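Local structure of uncharacterized protein (Corynebacterium diphtheriae NCTC 13129, 3B4Q) at residues T9-V14 with G27-A32; A23-A28 with E41-A46. The protein is of unknown function, but its all-helical domain belongs to the family of the C-terminal part of resuscitation-promoting factor Rpf1. All blocks are in the same frame, centred on the assembly; numbering follows the deposited sequence.

Interaction 1: residues T9-V14 with G27-A32; sequences TPRDVV and GAQEYA
Gln29 reaches out from helix 19-35 and sets its carboxamide against the first turn of the short helix 10-13, between Thr9, Pro10 and Arg11. CG lies anti to the backbone N (chi1 -175°) and the chain runs on extended, which carries the amide away from its own helix. Gln29 OE1 accepts the N-H of Arg11 (N to OE1 2.9 Å). The angle at the hydrogen is 157°, and the donor is tilted 20° from the carbonyl plane. An N-H at the start of a helix has no carbonyl of a preceding turn to bind, and here a side chain from another helix supplies the acceptor. This is the tight part, and Pro10 CD joins it at 3.3 Å from Gln29 OE1. In the conformer described, the Arg11 chain crosses the amide obliquely, with CD near Gln29 NE2. On the other branch of the amide, Gln29 NE2 gives a weak hydrogen bond to Thr9 OG1 (3.2 Å). Asp12 OD2 takes two bonds from Thr9, the N-cap residue: one from Thr9 N at 2.8 Å, as in one half of a capping box, and one from the hydroxyl, above the carboxylate plane. Toward solvent the contact thins out. Glu30 OE2 lies well out of the Arg11 guanidinium plane with no N-H pointing at it, and, with both exposed side chains modelled in two conformers, their approach is uncertain. On the inner side Pro10 rests on Ala43 of helix 39-56, while Val13 and Val14 pack on Phe77 of helix 77-83.

Interaction 2: residues A23-A28 with E41-A46; sequences AAVAGA and ELAVDA
Ala28 presses its methyl group onto the backbone of helix 39-56, with CB 3.6 Å from Ala43 CA and also close to Leu42 O. Contacts of this kind, side chain against main chain, recur at both ends. Ala46 CB sits 3.6 Å from Ala24 O and Ala24 CB 3.9 Å from Ala46 O, so each methyl faces the other residue's carbonyl oxygen, while the two CB atoms are 4.5 Å apart. Leu42 CD1 lies 3.7 Å from Ala28 O. Contacts between apolar side chains make up the rest. Methyl to methyl, Ala28 CB meets Ala46 CB at 3.8 Å and Ala43 CB a little farther off; the CB of Leu42 is as near as that of Ala43. Val25 adds a branch at the flank, CG1 standing 4.4 Å from Ala43 CB. With alanine at four of the six touching positions, the two helix axes come within 8.3 Å, their directions 146° apart, a close, roughly antiparallel pairing of neighbours in a helical hairpin. On one flank Leu42 also touches Tyr31 and Ala32, farther along helix 19-35. Elsewhere Val25, Ala43 and Val44 meet Phe77 of helix 77-83, Val44 also Phe80, and Asp45 OD1 is hydrogen-bonded to Tyr70 OH in helix 64-72.

Helix 19-35 serves both contacts: it receives helix 10-13 in interaction 1 and helix 39-56 in interaction 2, and Gly27 and Ala28 belong to both. The centres lie about 6 Å apart. Along the chain the order is 9-14, 23-28, 27-32, 41-46, so each contact joins helices that follow one another in sequence. They also touch directly, Pro10 CB packing 3.4 Å from Val25 CG1. Interaction 1 is centred on a polar amide at the surface, whereas interaction 2 is apolar and nearer the centre. Together they join the first three helices of this single-chain, all-helical domain, helix 19-35 making the contacts to the other two.

Interaction 1: residues T9-V14 with G27-A32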
ATOM      1  N   THR A   9      -9.362   1.639   7.942  1.00 12.77           N
ATOM      2  CA  THR A   9      -9.125   1.939   6.544  1.00 12.73           C
ATOM      3  C   THR A   9      -7.620   1.789   6.250  1.00 11.54           C
ATOM      4  O   THR A   9      -6.809   1.722   7.176  1.00 11.18           O
ATOM      5  CB  THR A   9      -9.552   3.374   6.196  1.00 12.52           C
ATOM      6  OG1 THR A   9      -8.733   4.290   6.918  1.00 15.21           O
ATOM      7  CG2 THR A   9     -11.041   3.645   6.586  1.00 14.26           C
ATOM      8  N   PRO A  10      -7.232   1.717   4.975  1.00 11.90           N
ATOM      9  CA  PRO A  10      -5.803   1.698   4.686  1.00 11.45           C
ATOM     10  C   PRO A  10      -5.019   2.831   5.379  1.00 10.81           C
ATOM     11  O   PRO A  10      -3.923   2.575   5.880  1.00 10.24           O
ATOM     12  CB  PRO A  10      -5.768   1.829   3.170  1.00 11.52           C
ATOM     13  CG  PRO A  10      -7.024   1.042   2.748  1.00 11.98           C
ATOM     14  CD  PRO A  10      -8.049   1.521   3.757  1.00 11.87           C
ATOM     15  N   ARG A  11      -5.584   4.035   5.458  1.00 11.54           N
ATOM     16  CA  ARG A  11      -4.892   5.123   6.169  0.50 12.62           C
ATOM     17  C   ARG A  11      -4.629   4.797   7.633  1.00 12.62           C
ATOM     18  O   ARG A  11      -3.580   5.174   8.167  1.00 13.15           O
ATOM     19  CB  ARG A  11      -5.625   6.446   6.009  0.50 14.02           C
ATOM     20  CG  ARG A  11      -5.590   6.920   4.599  0.50 15.48           C
ATOM     21  CD  ARG A  11      -6.470   8.146   4.380  0.50 19.24           C
ATOM     22  NE  ARG A  11      -5.747   9.388   4.616  0.50 24.96           N
ATOM     23  CZ  ARG A  11      -6.290  10.600   4.499  0.50 22.98           C
ATOM     24  NH1 ARG A  11      -5.558  11.691   4.736  0.50 27.39           N
ATOM     25  NH2 ARG A  11      -7.562  10.725   4.133  0.50 27.95           N
ATOM     26  N   ASP A  12      -5.544   4.073   8.272  1.00 11.40           N
ATOM     27  CA  ASP A  12      -5.340   3.666   9.686  1.00 11.72           C
ATOM     28  C   ASP A  12      -4.255   2.603   9.768  1.00 11.70           C
ATOM     29  O   ASP A  12      -3.426   2.617  10.689  1.00 12.43           O
ATOM     30  CB  ASP A  12      -6.644   3.127  10.280  1.00 12.91           C
ATOM     31  CG  ASP A  12      -7.768   4.139  10.200  1.00 15.32           C
ATOM     32  OD1 ASP A  12      -7.564   5.305  10.628  1.00 18.36           O
ATOM     33  OD2 ASP A  12      -8.868   3.774   9.720  1.00 16.81           O
ATOM     34  N   VAL A  13      -4.300   1.645   8.838  1.00 10.69           N
ATOM     35  CA  VAL A  13      -3.279   0.592   8.799  1.00 11.58           C
ATOM     36  C   VAL A  13      -1.853   1.155   8.695  1.00 11.27           C
ATOM     37  O   VAL A  13      -0.910   0.589   9.302  1.00 11.83           O
ATOM     38  CB  VAL A  13      -3.580  -0.420   7.664  1.00 11.97           C
ATOM     39  CG1 VAL A  13      -2.424  -1.463   7.524  1.00 13.97           C
ATOM     40  CG2 VAL A  13      -4.946  -1.085   7.915  1.00 13.20           C
ATOM     41  N   VAL A  14      -1.672   2.232   7.932  1.00 11.50           N
ATOM     42  CA  VAL A  14      -0.312   2.787   7.792  1.00 10.74           C
ATOM     43  C   VAL A  14      -0.060   4.023   8.643  1.00 10.94           C
ATOM     44  O   VAL A  14       0.832   4.821   8.327  1.00 12.44           O
ATOM     45  CB  VAL A  14       0.036   3.082   6.310  1.00  9.45           C
ATOM     46  CG1 VAL A  14       0.008   1.775   5.463  1.00 11.82           C
ATOM     47  CG2 VAL A  14      -0.884   4.167   5.739  1.00 11.50           C
ATOM     48  N   GLY A  27      -3.784   9.227  -1.008  1.00 12.15           N
ATOM     49  CA  GLY A  27      -4.253   9.584  -2.359  1.00 11.72           C
ATOM     50  C   GLY A  27      -5.207   8.528  -2.893  1.00 11.25           C
ATOM     51  O   GLY A  27      -6.239   8.847  -3.497  1.00 12.36           O
ATOM     52  N   ALA A  28      -4.854   7.250  -2.701  1.00 11.32           N
ATOM     53  CA  ALA A  28      -5.715   6.168  -3.188  1.00 11.09           C
ATOM     54  C   ALA A  28      -7.054   6.176  -2.465  1.00 11.93           C
ATOM     55  O   ALA A  28      -8.097   6.018  -3.088  1.00 13.22           O
ATOM     56  CB  ALA A  28      -4.998   4.784  -2.974  1.00 12.18           C
ATOM     57  N   GLN A  29      -7.031   6.342  -1.145  1.00 12.68           N
ATOM     58  CA  GLN A  29      -8.253   6.267  -0.376  1.00 14.50           C
ATOM     59  C   GLN A  29      -9.178   7.411  -0.755  1.00 15.20           C
ATOM     60  O   GLN A  29     -10.379   7.193  -0.910  1.00 16.87           O
ATOM     61  CB  GLN A  29      -7.892   6.247   1.119  1.00 14.50           C
ATOM     62  CG  GLN A  29      -9.048   6.044   2.044  1.00 17.00           C
ATOM     63  CD  GLN A  29      -8.595   5.645   3.438  1.00 17.10           C
ATOM     64  OE1 GLN A  29      -7.744   4.759   3.619  1.00 15.12           O
ATOM     65  NE2 GLN A  29      -9.214   6.257   4.442  1.00 18.20           N
ATOM     66  N   GLU A  30      -8.615   8.597  -1.002  1.00 15.86           N
ATOM     67  CA  GLU A  30      -9.381   9.798  -1.381  0.50 17.51           C
ATOM     68  C   GLU A  30     -10.043   9.563  -2.740  1.00 16.94           C
ATOM     69  O   GLU A  30     -11.283   9.778  -2.911  1.00 17.39           O
ATOM     70  CB  GLU A  30      -8.444  11.017  -1.497  0.50 17.20           C
ATOM     71  CG  GLU A  30      -7.882  11.575  -0.160  0.50 19.56           C
ATOM     72  CD  GLU A  30      -6.814  12.681  -0.341  0.50 19.78           C
ATOM     73  OE1 GLU A  30      -6.171  12.818  -1.437  0.50 24.92           O
ATOM     74  OE2 GLU A  30      -6.619  13.428   0.637  0.50 22.76           O
ATOM     75  N   TYR A  31      -9.210   9.147  -3.706  1.00 15.25           N
ATOM     76  CA  TYR A  31      -9.716   8.931  -5.089  1.00 15.70           C
ATOM     77  C   TYR A  31     -10.759   7.807  -5.148  1.00 15.78           C
ATOM     78  O   TYR A  31     -11.835   7.918  -5.799  1.00 15.90           O
ATOM     79  CB  TYR A  31      -8.570   8.698  -6.088  1.00 14.57           C
ATOM     80  CG  TYR A  31      -9.134   8.501  -7.471  1.00 15.10           C
ATOM     81  CD1 TYR A  31      -9.807   9.537  -8.105  1.00 15.62           C
ATOM     82  CD2 TYR A  31      -9.114   7.254  -8.087  1.00 15.35           C
ATOM     83  CE1 TYR A  31     -10.378   9.358  -9.390  1.00 15.24           C
ATOM     84  CE2 TYR A  31      -9.680   7.071  -9.370  1.00 15.69           C
ATOM     85  CZ  TYR A  31     -10.289   8.130  -9.996  1.00 15.86           C
ATOM     86  OH  TYR A  31     -10.901   7.954 -11.215  1.00 17.55           O
ATOM     87  N   ALA A  32     -10.488   6.715  -4.448  1.00 15.34           N
ATOM     88  CA  ALA A  32     -11.437   5.583  -4.425  1.00 17.24           C
ATOM     89  C   ALA A  32     -12.815   6.011  -3.925  1.00 19.73           C
ATOM     90  O   ALA A  32     -13.856   5.557  -4.451  1.00 19.30           O
ATOM     91  CB  ALA A  32     -10.904   4.447  -3.533  1.00 17.65           C
TER

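Interaction 2: residues A23-A28 with E41-A46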
ATOM      1  N   ALA A  23       1.359   9.005   2.172  1.00 10.60           N
ATOM      2  CA  ALA A  23       0.928   9.815   1.048  1.00 11.35           C
ATOM      3  C   ALA A  23       0.293   8.959  -0.054  1.00 12.02           C
ATOM      4  O   ALA A  23      -0.793   9.287  -0.575  1.00 12.63           O
ATOM      5  CB  ALA A  23       2.111  10.568   0.464  1.00 12.59           C
ATOM      6  N   ALA A  24       0.958   7.857  -0.402  1.00 11.68           N
ATOM      7  CA  ALA A  24       0.447   7.025  -1.507  1.00 10.71           C
ATOM      8  C   ALA A  24      -0.913   6.436  -1.108  1.00 10.85           C
ATOM      9  O   ALA A  24      -1.875   6.430  -1.906  1.00 11.50           O
ATOM     10  CB  ALA A  24       1.460   5.911  -1.846  1.00 11.38           C
ATOM     11  N   VAL A  25      -1.020   5.996   0.148  1.00 10.29           N
ATOM     12  CA  VAL A  25      -2.281   5.403   0.618  1.00 10.55           C
ATOM     13  C   VAL A  25      -3.407   6.466   0.743  1.00 11.30           C
ATOM     14  O   VAL A  25      -4.557   6.219   0.342  1.00 10.78           O
ATOM     15  CB  VAL A  25      -2.034   4.620   1.931  1.00  9.92           C
ATOM     16  CG1 VAL A  25      -3.342   4.204   2.564  1.00 13.45           C
ATOM     17  CG2 VAL A  25      -1.104   3.428   1.640  1.00 12.36           C
ATOM     18  N   ALA A  26      -3.053   7.641   1.249  1.00 11.32           N
ATOM     19  CA  ALA A  26      -4.046   8.730   1.373  1.00 11.66           C
ATOM     20  C   ALA A  26      -4.656   9.079  -0.002  1.00 12.30           C
ATOM     21  O   ALA A  26      -5.876   9.277  -0.120  1.00 14.82           O
ATOM     22  CB  ALA A  26      -3.409   9.985   1.954  1.00 12.67           C
ATOM     23  N   GLY A  27      -3.784   9.227  -1.008  1.00 12.15           N
ATOM     24  CA  GLY A  27      -4.253   9.584  -2.359  1.00 11.72           C
ATOM     25  C   GLY A  27      -5.207   8.528  -2.893  1.00 11.25           C
ATOM     26  O   GLY A  27      -6.239   8.847  -3.497  1.00 12.36           O
ATOM     27  N   ALA A  28      -4.854   7.250  -2.701  1.00 11.32           N
ATOM     28  CA  ALA A  28      -5.715   6.168  -3.188  1.00 11.09           C
ATOM     29  C   ALA A  28      -7.054   6.176  -2.465  1.00 11.93           C
ATOM     30  O   ALA A  28      -8.097   6.018  -3.088  1.00 13.22           O
ATOM     31  CB  ALA A  28      -4.998   4.784  -2.974  1.00 12.18           C
ATOM     32  N   GLU A  41      -8.161  -2.221  -2.842  1.00 16.72           N
ATOM     33  CA  GLU A  41      -7.459  -2.592  -4.058  1.00 16.73           C
ATOM     34  C   GLU A  41      -6.634  -1.395  -4.592  1.00 15.69           C
ATOM     35  O   GLU A  41      -5.473  -1.551  -5.014  1.00 14.93           O
ATOM     36  CB  GLU A  41      -8.458  -3.062  -5.107  1.00 19.96           C
ATOM     37  CG  GLU A  41      -7.854  -3.345  -6.422  1.00 27.18           C
ATOM     38  CD  GLU A  41      -8.836  -4.025  -7.362  1.00 29.44           C
ATOM     39  OE1 GLU A  41      -9.805  -4.664  -6.869  1.00 37.79           O
ATOM     40  OE2 GLU A  41      -8.620  -3.933  -8.595  1.00 38.94           O
ATOM     41  N   LEU A  42      -7.251  -0.205  -4.597  1.00 14.63           N
ATOM     42  CA  LEU A  42      -6.535   0.967  -5.061  1.00 13.84           C
ATOM     43  C   LEU A  42      -5.331   1.287  -4.159  1.00 12.77           C
ATOM     44  O   LEU A  42      -4.245   1.661  -4.627  1.00 12.34           O
ATOM     45  CB  LEU A  42      -7.473   2.183  -5.161  1.00 14.96           C
ATOM     46  CG  LEU A  42      -7.890   2.766  -6.520  1.00 22.18           C
ATOM     47  CD1 LEU A  42      -8.131   4.229  -6.293  1.00 22.51           C
ATOM     48  CD2 LEU A  42      -6.795   2.628  -7.577  1.00 20.46           C
ATOM     49  N   ALA A  43      -5.530   1.152  -2.849  1.00 10.64           N
ATOM     50  CA  ALA A  43      -4.426   1.409  -1.921  1.00 10.93           C
ATOM     51  C   ALA A  43      -3.269   0.403  -2.081  1.00 11.04           C
ATOM     52  O   ALA A  43      -2.079   0.774  -2.016  1.00 10.39           O
ATOM     53  CB  ALA A  43      -4.935   1.428  -0.478  1.00 11.57           C
ATOM     54  N   VAL A  44      -3.588  -0.870  -2.264  1.00 10.96           N
ATOM     55  CA  VAL A  44      -2.545  -1.857  -2.565  1.00 11.48           C
ATOM     56  C   VAL A  44      -1.786  -1.454  -3.847  1.00 11.64           C
ATOM     57  O   VAL A  44      -0.546  -1.417  -3.869  1.00 11.52           O
ATOM     58  CB  VAL A  44      -3.136  -3.304  -2.692  1.00 11.91           C
ATOM     59  CG1 VAL A  44      -2.085  -4.265  -3.313  1.00 14.12           C
ATOM     60  CG2 VAL A  44      -3.669  -3.788  -1.316  1.00 13.20           C
ATOM     61  N   ASP A  45      -2.525  -1.127  -4.917  1.00 11.40           N
ATOM     62  CA  ASP A  45      -1.858  -0.712  -6.180  1.00 12.39           C
ATOM     63  C   ASP A  45      -0.947   0.527  -5.978  1.00 12.34           C
ATOM     64  O   ASP A  45       0.182   0.572  -6.485  1.00 12.67           O
ATOM     65  CB  ASP A  45      -2.882  -0.417  -7.256  1.00 12.87           C
ATOM     66  CG  ASP A  45      -3.616  -1.676  -7.766  1.00 18.25           C
ATOM     67  OD1 ASP A  45      -3.183  -2.823  -7.460  1.00 20.55           O
ATOM     68  OD2 ASP A  45      -4.639  -1.499  -8.505  1.00 21.15           O
ATOM     69  N   ALA A  46      -1.462   1.541  -5.281  1.00 11.30           N
ATOM     70  CA  ALA A  46      -0.711   2.793  -5.047  1.00 12.45           C
ATOM     71  C   ALA A  46       0.558   2.514  -4.225  1.00 11.89           C
ATOM     72  O   ALA A  46       1.645   3.035  -4.536  1.00 12.83           O
ATOM     73  CB  ALA A  46      -1.588   3.820  -4.353  1.00 13.13           C
TER